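Putative uncharacterized protein PH0186 (Pyrococcus horikoshii, PDB 2ZTS) is a KaiC-like P-loop protein of unestablished cellular role that binds ADP and magnesium and probably acts as an ATP-binding protein. Local coordinates at residues I203-Q208 against R216-R221. Numbering follows the deposited sequence.
Sequences IVLDLQ and RYVLIR
Val204 and Asp206 pair with Leu219 and Tyr217 across two antiparallel strands whose short axes run 151° apart and approach to 4.7 Å. Both are hydrogen-bonded pairs, and each closes two backbone bonds; Val204 N reaches Leu219 O at 2.9 Å, and Tyr217 N meets Asp206 O at 3.0 Å from above the carbonyl plane. A water donates to that same Asp206 O and accepts from Arg216 NH1, lying at the guanidinium edge. On the face with Leu205, Val218 CG2 touches Ile203 CG2 at 3.7 Å and Leu205 CD2 at 3.8 Å, because it stands anti to the backbone N. The strands form a beta hairpin in the mixed sheet of the P-loop fold, 201-209 running parallel to 32-36. Arg216, which contacts ADP, extends beside Leu207, whose CD2 lies 3.6 Å from Arg216 NH1; that nitrogen also bonds Gly40 O of the P-loop. On the face that carries Val204 and Asp206, Tyr217 meets Gln208, CB 3.4 Å from Tyr217 CE2; the two side chains cross at about a right angle, yet the amide plane is tilted only 34° from the ring, with NE2 over one ring face. An alanine at Gln208 would keep the CB contact but would probably strip CG and the amide from the ring, leaving it less firmly held.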
loop_
_atom_site.group_PDB
_atom_site.type_symbol
_atom_site.label_atom_id
_atom_site.label_comp_id
_atom_site.label_asym_id
_atom_site.label_seq_id
_atom_site.Cartn_x
_atom_site.Cartn_y
_atom_site.Cartn_z
ATOM N N ILE C 203 -13.181 -7.190 21.290
ATOM C CA ILE C 203 -14.485 -7.443 20.724
ATOM C C ILE C 203 -14.570 -6.657 19.408
ATOM O O ILE C 203 -14.332 -5.440 19.402
ATOM C CB ILE C 203 -15.619 -6.957 21.699
ATOM C CG1 ILE C 203 -15.496 -7.696 23.035
ATOM C CG2 ILE C 203 -16.956 -7.283 21.079
ATOM C CD1 ILE C 203 -16.283 -7.076 24.145
ATOM N N VAL C 204 -14.954 -7.359 18.340
ATOM C CA VAL C 204 -15.200 -6.759 17.024
ATOM C C VAL C 204 -16.677 -6.685 16.707
ATOM O O VAL C 204 -17.382 -7.656 16.810
ATOM C CB VAL C 204 -14.496 -7.566 15.902
ATOM C CG1 VAL C 204 -14.631 -6.882 14.525
ATOM C CG2 VAL C 204 -13.066 -7.817 16.273
ATOM N N LEU C 205 -17.126 -5.512 16.327
ATOM C CA LEU C 205 -18.430 -5.244 15.795
ATOM C C LEU C 205 -18.254 -4.997 14.327
ATOM O O LEU C 205 -17.389 -4.241 13.935
ATOM C CB LEU C 205 -18.996 -3.984 16.423
ATOM C CG LEU C 205 -19.198 -3.933 17.935
ATOM C CD1 LEU C 205 -20.116 -2.810 18.345
ATOM C CD2 LEU C 205 -19.720 -5.229 18.486
ATOM N N ASP C 206 -19.094 -5.603 13.519
ATOM C CA ASP C 206 -18.957 -5.550 12.066
ATOM C C ASP C 206 -20.343 -5.477 11.409
ATOM O O ASP C 206 -21.375 -5.729 12.061
ATOM C CB ASP C 206 -18.257 -6.813 11.555
ATOM C CG ASP C 206 -17.428 -6.558 10.298
ATOM O OD1 ASP C 206 -17.443 -5.402 9.775
ATOM O OD2 ASP C 206 -16.733 -7.477 9.775
ATOM N N LEU C 207 -20.324 -5.075 10.134
ATOM C CA LEU C 207 -21.463 -5.121 9.226
ATOM C C LEU C 207 -21.017 -5.927 8.047
ATOM O O LEU C 207 -20.095 -5.491 7.336
ATOM C CB LEU C 207 -21.774 -3.729 8.727
ATOM C CG LEU C 207 -22.310 -2.740 9.716
ATOM C CD1 LEU C 207 -22.331 -1.344 9.119
ATOM C CD2 LEU C 207 -23.681 -3.155 10.135
ATOM N N GLN C 208 -21.636 -7.091 7.846
ATOM C CA GLN C 208 -21.321 -7.938 6.702
ATOM C C GLN C 208 -22.259 -7.668 5.526
ATOM O O GLN C 208 -23.397 -7.287 5.714
ATOM C CB GLN C 208 -21.399 -9.425 7.068
ATOM C CG GLN C 208 -20.025 -10.062 7.357
ATOM C CD GLN C 208 -20.070 -11.584 7.340
ATOM O OE1 GLN C 208 -20.495 -12.188 6.323
ATOM N NE2 GLN C 208 -19.636 -12.218 8.448
ATOM N N ARG C 216 -25.625 -6.908 11.263
ATOM C CA ARG C 216 -24.626 -6.677 12.302
ATOM C C ARG C 216 -24.159 -7.968 12.948
ATOM O O ARG C 216 -24.960 -8.857 13.254
ATOM C CB ARG C 216 -25.182 -5.763 13.361
ATOM C CG ARG C 216 -25.788 -4.503 12.825
ATOM C CD ARG C 216 -26.138 -3.627 13.989
ATOM N NE ARG C 216 -26.760 -2.390 13.629
ATOM C CZ ARG C 216 -26.102 -1.326 13.172
ATOM N NH1 ARG C 216 -24.775 -1.353 13.036
ATOM N NH2 ARG C 216 -26.779 -0.229 12.889
ATOM N N TYR C 217 -22.857 -8.060 13.130
ATOM C CA TYR C 217 -22.237 -9.206 13.767
ATOM C C TYR C 217 -21.308 -8.737 14.899
ATOM O O TYR C 217 -20.702 -7.713 14.808
ATOM C CB TYR C 217 -21.488 -10.052 12.720
ATOM C CG TYR C 217 -22.399 -10.732 11.713
ATOM C CD1 TYR C 217 -23.142 -11.886 12.041
ATOM C CD2 TYR C 217 -22.516 -10.231 10.402
ATOM C CE1 TYR C 217 -23.994 -12.522 11.065
ATOM C CE2 TYR C 217 -23.368 -10.858 9.427
ATOM C CZ TYR C 217 -24.103 -11.983 9.766
ATOM O OH TYR C 217 -24.921 -12.537 8.781
ATOM N N VAL C 218 -21.259 -9.499 15.981
ATOM C CA VAL C 218 -20.215 -9.387 17.021
ATOM C C VAL C 218 -19.378 -10.653 17.082
ATOM O O VAL C 218 -19.878 -11.769 16.900
ATOM C CB VAL C 218 -20.820 -9.050 18.401
ATOM C CG1 VAL C 218 -21.850 -10.112 18.834
ATOM C CG2 VAL C 218 -19.773 -8.944 19.443
ATOM N N LEU C 219 -18.090 -10.479 17.336
ATOM C CA LEU C 219 -17.183 -11.594 17.522
ATOM C C LEU C 219 -16.255 -11.263 18.703
ATOM O O LEU C 219 -15.746 -10.128 18.833
ATOM C CB LEU C 219 -16.417 -11.753 16.257
ATOM C CG LEU C 219 -15.250 -12.687 16.087
ATOM C CD1 LEU C 219 -15.702 -14.088 16.147
ATOM C CD2 LEU C 219 -14.671 -12.382 14.709
ATOM N N ILE C 220 -16.093 -12.206 19.596
ATOM C CA ILE C 220 -15.077 -12.097 20.638
ATOM C C ILE C 220 -13.825 -12.745 20.151
ATOM O O ILE C 220 -13.753 -13.971 20.036
ATOM C CB ILE C 220 -15.520 -12.787 21.900
ATOM C CG1 ILE C 220 -16.820 -12.182 22.384
ATOM C CG2 ILE C 220 -14.432 -12.655 22.994
ATOM C CD1 ILE C 220 -17.808 -13.204 22.667
ATOM N N ARG C 221 -12.825 -11.903 19.896
ATOM C CA ARG C 221 -11.557 -12.261 19.275
ATOM C C ARG C 221 -10.580 -12.723 20.348
ATOM O O ARG C 221 -9.839 -13.664 20.146
ATOM C CB ARG C 221 -11.068 -11.025 18.497
ATOM C CG ARG C 221 -9.702 -10.999 17.923
ATOM C CD ARG C 221 -9.398 -12.061 16.819
ATOM N NE ARG C 221 -9.059 -11.408 15.568
ATOM C CZ ARG C 221 -7.840 -11.311 15.039
ATOM N NH1 ARG C 221 -6.744 -11.841 15.617
ATOM N NH2 ARG C 221 -7.719 -10.651 13.887
HETATM O O HOH W 1 -22.570 -3.420 13.407
#